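Local coordinates for uncharacterized protein (Ruminococcus gnavus, PDB 4QAN) that is of unknown function but has a cystatin-like fold, belongs to the NTF2-like superfamily as a divergent member, and can bind magnesium, at residues Glu29-Met34 with Trp168-Leu173; Asn60-Ala65 with Lys292-Leu297; Ser84-Leu89 with Met270-Leu275. All coordinates share one frame; numbering follows the deposited sequence.

Contact 1. Residues Glu29-Met34 with Trp168-Leu173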
# COMPACT_ATOMS: atom_id res chain seq x y z
N GLU A 29 14.50 -12.87 -16.99
CA GLU A 29 14.83 -13.46 -15.68
C GLU A 29 13.80 -13.05 -14.66
O GLU A 29 13.27 -13.88 -13.93
CB GLU A 29 16.19 -12.99 -15.19
CG GLU A 29 17.37 -13.33 -16.07
CD GLU A 29 18.63 -12.58 -15.65
OE1 GLU A 29 18.57 -11.88 -14.61
OE2 GLU A 29 19.66 -12.68 -16.36
N ALA A 30 13.53 -11.74 -14.60
CA ALA A 30 12.53 -11.18 -13.69
C ALA A 30 11.15 -11.82 -13.89
O ALA A 30 10.44 -12.08 -12.91
CB ALA A 30 12.45 -9.67 -13.89
N VAL A 31 10.78 -12.07 -15.14
CA VAL A 31 9.51 -12.71 -15.46
C VAL A 31 9.47 -14.13 -14.93
O VAL A 31 8.48 -14.54 -14.31
CB VAL A 31 9.25 -12.73 -16.97
CG1 VAL A 31 8.03 -13.59 -17.31
CG2 VAL A 31 9.07 -11.31 -17.50
N LEU A 32 10.54 -14.88 -15.18
CA LEU A 32 10.63 -16.28 -14.76
C LEU A 32 10.64 -16.38 -13.24
O LEU A 32 9.89 -17.18 -12.67
CB LEU A 32 11.88 -16.95 -15.33
CG LEU A 32 11.89 -17.19 -16.84
CD1 LEU A 32 13.24 -17.75 -17.29
CD2 LEU A 32 10.76 -18.13 -17.23
N TYR A 33 11.48 -15.57 -12.60
CA TYR A 33 11.52 -15.48 -11.15
C TYR A 33 10.10 -15.36 -10.63
O TYR A 33 9.70 -16.07 -9.72
CB TYR A 33 12.36 -14.27 -10.71
CG TYR A 33 12.37 -14.01 -9.21
CD1 TYR A 33 11.49 -13.10 -8.63
CD2 TYR A 33 13.27 -14.67 -8.37
CE1 TYR A 33 11.52 -12.86 -7.26
CE2 TYR A 33 13.29 -14.43 -6.99
CZ TYR A 33 12.41 -13.53 -6.44
OH TYR A 33 12.43 -13.31 -5.07
N MSE A 34 9.32 -14.47 -11.24
CA MSE A 34 7.94 -14.26 -10.78
C MSE A 34 7.11 -15.48 -11.08
O MSE A 34 6.28 -15.88 -10.27
CB MSE A 34 7.37 -13.00 -11.40
CG MSE A 34 5.97 -12.65 -10.92
SE MSE A 34 6.00 -12.24 -9.01
CE MSE A 34 6.98 -10.54 -9.05
N TRP A 168 15.97 -5.04 -13.53
CA TRP A 168 14.56 -5.27 -13.86
C TRP A 168 13.74 -5.76 -12.68
O TRP A 168 14.23 -6.47 -11.80
CB TRP A 168 14.44 -6.27 -15.01
CG TRP A 168 14.92 -5.70 -16.30
CD1 TRP A 168 16.19 -5.75 -16.80
CD2 TRP A 168 14.14 -4.98 -17.25
NE1 TRP A 168 16.24 -5.11 -18.02
CE2 TRP A 168 14.99 -4.63 -18.31
CE3 TRP A 168 12.78 -4.62 -17.31
CZ2 TRP A 168 14.54 -3.93 -19.42
CZ3 TRP A 168 12.34 -3.92 -18.42
CH2 TRP A 168 13.22 -3.58 -19.46
N LYS A 169 12.48 -5.34 -12.66
CA LYS A 169 11.49 -5.91 -11.77
C LYS A 169 10.11 -5.89 -12.42
O LYS A 169 9.89 -5.20 -13.41
CB LYS A 169 11.47 -5.16 -10.43
CG LYS A 169 12.67 -5.49 -9.55
CD LYS A 169 12.31 -5.43 -8.09
CE LYS A 169 13.53 -5.69 -7.22
NZ LYS A 169 13.21 -5.31 -5.83
N ILE A 170 9.20 -6.67 -11.88
CA ILE A 170 7.84 -6.68 -12.38
C ILE A 170 7.07 -5.53 -11.75
O ILE A 170 6.92 -5.50 -10.54
CB ILE A 170 7.11 -7.98 -12.03
CG1 ILE A 170 7.86 -9.18 -12.62
CG2 ILE A 170 5.66 -7.93 -12.49
CD1 ILE A 170 8.15 -9.07 -14.10
N HIS A 171 6.59 -4.59 -12.56
CA HIS A 171 5.71 -3.52 -12.08
C HIS A 171 4.29 -4.02 -11.89
O HIS A 171 3.58 -3.57 -10.98
CB HIS A 171 5.68 -2.35 -13.07
CG HIS A 171 4.70 -1.29 -12.68
ND1 HIS A 171 4.85 -0.52 -11.55
CD2 HIS A 171 3.52 -0.91 -13.23
CE1 HIS A 171 3.83 0.31 -11.43
NE2 HIS A 171 3.01 0.09 -12.44
N SER A 172 3.84 -4.90 -12.78
CA SER A 172 2.50 -5.46 -12.68
C SER A 172 2.44 -6.86 -13.25
O SER A 172 3.10 -7.16 -14.24
CB SER A 172 1.49 -4.57 -13.38
OG SER A 172 0.17 -4.98 -13.12
N LEU A 173 1.65 -7.71 -12.60
CA LEU A 173 1.42 -9.09 -13.04
C LEU A 173 0.25 -9.16 -14.02
O LEU A 173 -0.15 -10.24 -14.45
CB LEU A 173 1.11 -9.99 -11.83
CG LEU A 173 2.32 -10.53 -11.07
CD1 LEU A 173 2.98 -9.47 -10.19
CD2 LEU A 173 1.89 -11.73 -10.25
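I170 projects from strand 167-172 into the flank of helix 27-39, where A30, V31 and selenomethionine M34 close round it. Its CG1 lies anti to the carbonyl carbon, and a second bend lays CD1 over the turn of helix at A30 and V31, 4.1 Å from V31 CA and 4.3 Å from A30 CB. V31 meets the same methyl at about a right angle, using CG2, the branch beside its backbone N, which comes to 4.2 Å from I170 CD1. M34 approaches obliquely: CG is anti to the backbone N (chi1 -177°), and bends at chi2 and chi3 fold the chain so that CE ends 3.9 Å from I170 CG1. The A30 carbonyl oxygen, already taken by M34 N in the helix, lies 3.9 Å from I170 CG1. Helix and strand cross at -39° with axes 7.6 Å apart, consistent with the cystatin-like fold, in which a helix rests against a curled antiparallel sheet; V31 and L32 also reach other strands of that sheet. A30 presents a bare CB to the strand, 4.1 Å from W168 CB, while the indole swings off toward strands 140-150 and 153-164. K169 points away from the helix and forms a salt bridge with E54. Past I170 the chain turns a corner at H171, which with S172 faces T160 in a classic beta bulge. L173, beyond that corner, brings its CG within 4.2 Å of M34 CG.

Contact 2. Residues Asn60-Ala65 with Lys292-Leu297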
# COMPACT_ATOMS: atom_id res chain seq x y z
N ASN A 60 6.03 9.01 -11.41
CA ASN A 60 5.68 10.37 -11.82
C ASN A 60 4.21 10.63 -11.58
O ASN A 60 3.35 10.11 -12.30
CB ASN A 60 6.01 10.56 -13.31
CG ASN A 60 5.82 12.00 -13.79
OD1 ASN A 60 4.93 12.73 -13.34
ND2 ASN A 60 6.64 12.39 -14.75
N PHE A 61 3.93 11.44 -10.56
CA PHE A 61 2.58 11.75 -10.13
C PHE A 61 1.73 12.27 -11.28
O PHE A 61 0.68 11.71 -11.57
CB PHE A 61 2.65 12.79 -8.99
CG PHE A 61 1.31 13.18 -8.44
CD1 PHE A 61 0.56 14.18 -9.05
CD2 PHE A 61 0.82 12.57 -7.31
CE1 PHE A 61 -0.67 14.55 -8.54
CE2 PHE A 61 -0.42 12.94 -6.79
CZ PHE A 61 -1.17 13.93 -7.41
N VAL A 62 2.20 13.34 -11.92
CA VAL A 62 1.45 14.01 -12.99
C VAL A 62 1.14 13.06 -14.13
O VAL A 62 -0.02 12.92 -14.53
CB VAL A 62 2.21 15.24 -13.54
CG1 VAL A 62 1.64 15.69 -14.88
CG2 VAL A 62 2.16 16.39 -12.55
N LYS A 63 2.16 12.40 -14.66
CA LYS A 63 1.97 11.50 -15.80
C LYS A 63 1.05 10.33 -15.48
O LYS A 63 0.16 10.00 -16.26
CB LYS A 63 3.32 10.98 -16.32
CG LYS A 63 4.23 12.06 -16.89
CD LYS A 63 3.70 12.65 -18.18
CE LYS A 63 4.20 14.07 -18.40
NZ LYS A 63 3.35 14.84 -19.35
N THR A 64 1.25 9.72 -14.32
CA THR A 64 0.43 8.61 -13.88
C THR A 64 -1.03 9.02 -13.75
O THR A 64 -1.93 8.28 -14.14
CB THR A 64 0.96 8.02 -12.56
OG1 THR A 64 2.29 7.53 -12.76
CG2 THR A 64 0.10 6.89 -12.09
N ALA A 65 -1.27 10.22 -13.23
CA ALA A 65 -2.64 10.71 -13.08
C ALA A 65 -3.32 10.92 -14.44
O ALA A 65 -4.51 10.67 -14.59
CB ALA A 65 -2.66 12.00 -12.27
N LYS A 292 -0.48 21.76 -8.95
CA LYS A 292 -1.01 22.41 -7.75
C LYS A 292 -1.45 21.36 -6.73
O LYS A 292 -1.15 21.48 -5.53
CB LYS A 292 -2.17 23.36 -8.07
CG LYS A 292 -1.73 24.79 -8.42
CD LYS A 292 -1.00 24.84 -9.77
CE LYS A 292 -0.42 26.21 -10.10
NZ LYS A 292 -1.48 27.20 -10.42
N LEU A 293 -2.14 20.32 -7.19
CA LEU A 293 -2.64 19.28 -6.28
C LEU A 293 -1.46 18.55 -5.65
O LEU A 293 -1.46 18.28 -4.46
CB LEU A 293 -3.57 18.32 -7.02
CG LEU A 293 -3.97 17.04 -6.27
CD1 LEU A 293 -4.70 17.40 -4.99
CD2 LEU A 293 -4.83 16.13 -7.15
N ARG A 294 -0.45 18.25 -6.45
CA ARG A 294 0.82 17.70 -5.94
C ARG A 294 1.35 18.56 -4.78
O ARG A 294 1.67 18.05 -3.71
CB ARG A 294 1.85 17.64 -7.08
CG ARG A 294 2.85 16.51 -6.96
CD ARG A 294 3.74 16.43 -8.20
NE ARG A 294 4.88 17.33 -8.12
CZ ARG A 294 5.78 17.50 -9.09
NH1 ARG A 294 5.68 16.84 -10.24
NH2 ARG A 294 6.79 18.35 -8.92
N GLY A 295 1.38 19.87 -4.98
CA GLY A 295 1.94 20.79 -3.98
C GLY A 295 1.15 20.79 -2.70
O GLY A 295 1.70 20.94 -1.61
N LYS A 296 -0.15 20.59 -2.85
CA LYS A 296 -1.11 20.57 -1.75
C LYS A 296 -1.01 19.30 -0.89
O LYS A 296 -1.53 19.26 0.24
CB LYS A 296 -2.49 20.71 -2.38
CG LYS A 296 -3.64 21.09 -1.46
CD LYS A 296 -4.79 21.60 -2.32
CE LYS A 296 -6.15 21.20 -1.77
NZ LYS A 296 -6.34 21.66 -0.37
N LEU A 297 -0.34 18.27 -1.40
CA LEU A 297 -0.10 17.04 -0.63
C LEU A 297 1.17 17.10 0.23
O LEU A 297 1.50 16.13 0.92
CB LEU A 297 -0.02 15.83 -1.57
CG LEU A 297 -1.27 15.54 -2.40
CD1 LEU A 297 -0.99 14.49 -3.47
CD2 LEU A 297 -2.41 15.09 -1.50
O HOH W 1 4.60 14.79 -11.39
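F61 carries its CG anti to the backbone N (chi1 -179°), swinging the ring toward helix 287-296, and R294 is extended at chi2 and bends at chi3 (85°). The two side chains run antiparallel alongside one another. R294 CG sits over one ring face, 4.2 Å from the F61 centroid and offset toward the rim, a CH-pi contact made by the aliphatic part of the arginine. The guanidinium stands almost upright to the ring, 87° between planes, so it is not stacked on it. L293 CD2 meets the ring edge, and L297 CD1 comes to 3.7 Å from F61 CE2. These side chains span two helices whose axes stay 11.2 Å apart. N60 is the N-cap of helix 61-67: its OD1 accepts from K63 N at 3.1 Å along an almost straight N-H. One water ties this helix end to the arginine, accepting from R294 NH1 at 2.6 Å and from V62 N at 2.9 Å while donating to N60 OD1 at 2.9 Å. The water thus separates the cationic group from the helix N-terminus, and the positive charge probably polarises it toward stronger donation to the cap oxygen.

Contact 3. Residues Ser84-Leu89 with Met270-Leu275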
# COMPACT_ATOMS: atom_id res chain seq x y z
N SER A 84 9.19 12.02 0.71
CA SER A 84 9.60 10.74 1.29
C SER A 84 8.91 10.41 2.64
O SER A 84 8.77 9.24 2.98
CB SER A 84 11.13 10.63 1.37
OG SER A 84 11.68 11.69 2.12
N TYR A 85 8.45 11.43 3.36
CA TYR A 85 7.56 11.28 4.53
C TYR A 85 6.52 10.15 4.37
O TYR A 85 6.26 9.40 5.30
CB TYR A 85 6.82 12.61 4.77
CG TYR A 85 5.79 12.59 5.88
CD1 TYR A 85 4.48 12.16 5.65
CD2 TYR A 85 6.11 13.06 7.14
CE1 TYR A 85 3.54 12.18 6.67
CE2 TYR A 85 5.18 13.07 8.16
CZ TYR A 85 3.90 12.63 7.93
OH TYR A 85 2.98 12.64 8.97
N TYR A 86 5.92 10.03 3.19
CA TYR A 86 4.85 9.06 2.96
C TYR A 86 5.27 7.60 2.79
O TYR A 86 4.39 6.73 2.69
CB TYR A 86 4.05 9.47 1.72
CG TYR A 86 3.21 10.71 1.92
CD1 TYR A 86 2.20 10.74 2.87
CD2 TYR A 86 3.38 11.84 1.12
CE1 TYR A 86 1.41 11.86 3.04
CE2 TYR A 86 2.58 12.95 1.28
CZ TYR A 86 1.60 12.95 2.24
OH TYR A 86 0.79 14.06 2.41
N PHE A 87 6.58 7.32 2.79
CA PHE A 87 7.09 6.03 2.32
C PHE A 87 6.40 4.82 2.94
O PHE A 87 5.94 3.94 2.22
CB PHE A 87 8.63 5.94 2.48
CG PHE A 87 9.20 4.59 2.10
CD1 PHE A 87 9.60 4.32 0.80
CD2 PHE A 87 9.33 3.58 3.05
CE1 PHE A 87 10.11 3.07 0.44
CE2 PHE A 87 9.85 2.33 2.71
CZ PHE A 87 10.23 2.07 1.40
N PRO A 88 6.32 4.75 4.27
CA PRO A 88 5.67 3.54 4.78
C PRO A 88 4.22 3.34 4.30
O PRO A 88 3.77 2.19 4.16
CB PRO A 88 5.71 3.73 6.30
CG PRO A 88 6.87 4.69 6.52
CD PRO A 88 6.82 5.62 5.35
N LEU A 89 3.48 4.42 4.03
CA LEU A 89 2.11 4.28 3.54
C LEU A 89 2.09 3.73 2.10
O LEU A 89 1.28 2.89 1.77
CB LEU A 89 1.35 5.61 3.60
CG LEU A 89 1.32 6.33 4.95
CD1 LEU A 89 0.19 7.35 4.99
CD2 LEU A 89 1.16 5.33 6.09
N MSE A 270 -6.93 10.02 6.28
CA MSE A 270 -7.02 10.97 7.38
C MSE A 270 -6.12 12.16 7.11
O MSE A 270 -6.55 13.30 7.21
CB MSE A 270 -6.69 10.28 8.70
CG MSE A 270 -6.77 11.31 9.83
SE MSE A 270 -6.38 10.60 11.61
CE MSE A 270 -4.41 10.67 11.49
N LEU A 271 -4.87 11.91 6.74
CA LEU A 271 -3.95 13.00 6.42
C LEU A 271 -4.48 13.85 5.27
O LEU A 271 -4.37 15.09 5.31
CB LEU A 271 -2.56 12.46 6.08
CG LEU A 271 -1.89 11.56 7.12
CD1 LEU A 271 -0.58 11.05 6.58
CD2 LEU A 271 -1.69 12.26 8.45
N TYR A 272 -5.07 13.21 4.25
CA TYR A 272 -5.62 13.95 3.11
C TYR A 272 -6.76 14.83 3.59
O TYR A 272 -6.98 15.93 3.07
CB TYR A 272 -6.09 13.00 2.00
CG TYR A 272 -4.98 12.38 1.14
CD1 TYR A 272 -3.63 12.48 1.47
CD2 TYR A 272 -5.31 11.69 -0.02
CE1 TYR A 272 -2.65 11.90 0.67
CE2 TYR A 272 -4.35 11.10 -0.81
CZ TYR A 272 -3.03 11.21 -0.47
OH TYR A 272 -2.09 10.63 -1.28
N GLY A 273 -7.48 14.37 4.61
CA GLY A 273 -8.55 15.17 5.22
C GLY A 273 -8.05 16.49 5.79
O GLY A 273 -8.67 17.55 5.60
N PHE A 274 -6.92 16.44 6.51
CA PHE A 274 -6.32 17.65 7.08
C PHE A 274 -5.71 18.52 5.98
O PHE A 274 -5.72 19.74 6.06
CB PHE A 274 -5.23 17.32 8.12
CG PHE A 274 -5.75 16.65 9.36
CD1 PHE A 274 -6.60 17.32 10.22
CD2 PHE A 274 -5.34 15.36 9.69
CE1 PHE A 274 -7.06 16.71 11.37
CE2 PHE A 274 -5.81 14.74 10.84
CZ PHE A 274 -6.66 15.42 11.69
N LEU A 275 -5.17 17.88 4.95
CA LEU A 275 -4.63 18.60 3.81
C LEU A 275 -5.70 19.20 2.90
O LEU A 275 -5.37 19.99 2.01
CB LEU A 275 -3.75 17.67 2.99
CG LEU A 275 -2.48 17.20 3.67
CD1 LEU A 275 -1.88 16.00 2.94
CD2 LEU A 275 -1.48 18.34 3.73
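L271 CD1 is the methyl on which three side chains of segment 84-89 converge. The ends of Y86 and L271 meet, with Y86 CE1 4.1 Å from L271 CD1 and the methyl near the plane of the ring, at its edge. L89 crosses L271 obliquely, its CD1 4.1 Å from L271 CD1. Y85 offers its own ring edge, CE1 lying 4.3 Å from the same L271 CD1. One turn further along helix 254-275, L275 meets Y86 head-on: L275 CD1 is only 3.3 Å from Y86 OH, a tight approach of methyl to hydroxyl oxygen. Y272 adds a looser touch, its ring edge facing that hydroxyl. In L271 and L275 alike CG is anti to the carbonyl carbon, and the bond L275 N to L271 O belongs to the helical turn that sets the two leucines on one flank. On the other side, Y85 and Y86 are neighbours in a short 3-10 turn leading into helix 87-108, and their rings brace each other: Y85 CD1 stands 3.8 Å above the plane of the Y86 ring, toward its rim. The closest CA atoms across the segments, those of Y86 and L271, are 10.2 Å apart, so long side chains span the gap between the backbones. Further out, L237 of helix 237-242 packs on Y85 and L89, and I232 of helix 221-234 lies against L271. The hydroxyls are tied down beyond the contact, Y85 OH to the I232 carbonyl oxygen and Y86 OH to that of L297. Each tyrosine therefore spends its proton on a backbone oxygen, which fixes the ring ends and would tend to keep both phenols neutral where the surroundings are largely apolar.

Along the chain the segments run 29-34, 60-65, 84-89, 168-173, 270-275 and 292-297, so contact 3 nests inside the loop closed by contact 2, and contact 1 crosses both. Contact 1 sets helix 27-39 against the first, antiparallel sheet (strands 116-122, 140-150, 153-164, 167-172 and 187-188). Contact 2 joins helix 61-67 to helix 287-296, and contact 3 joins helix 87-108 and the turn before it to helix 254-275; their centres are 14 Å apart. They touch: K296 NZ probably bonds L275 O (3.1 Å), and L297 packs on Y272. Contact 1 is centred 27 Å from contact 2 and 29 Å from contact 3. Contacts 2 and 3 thus form one helical junction tying early chain to late.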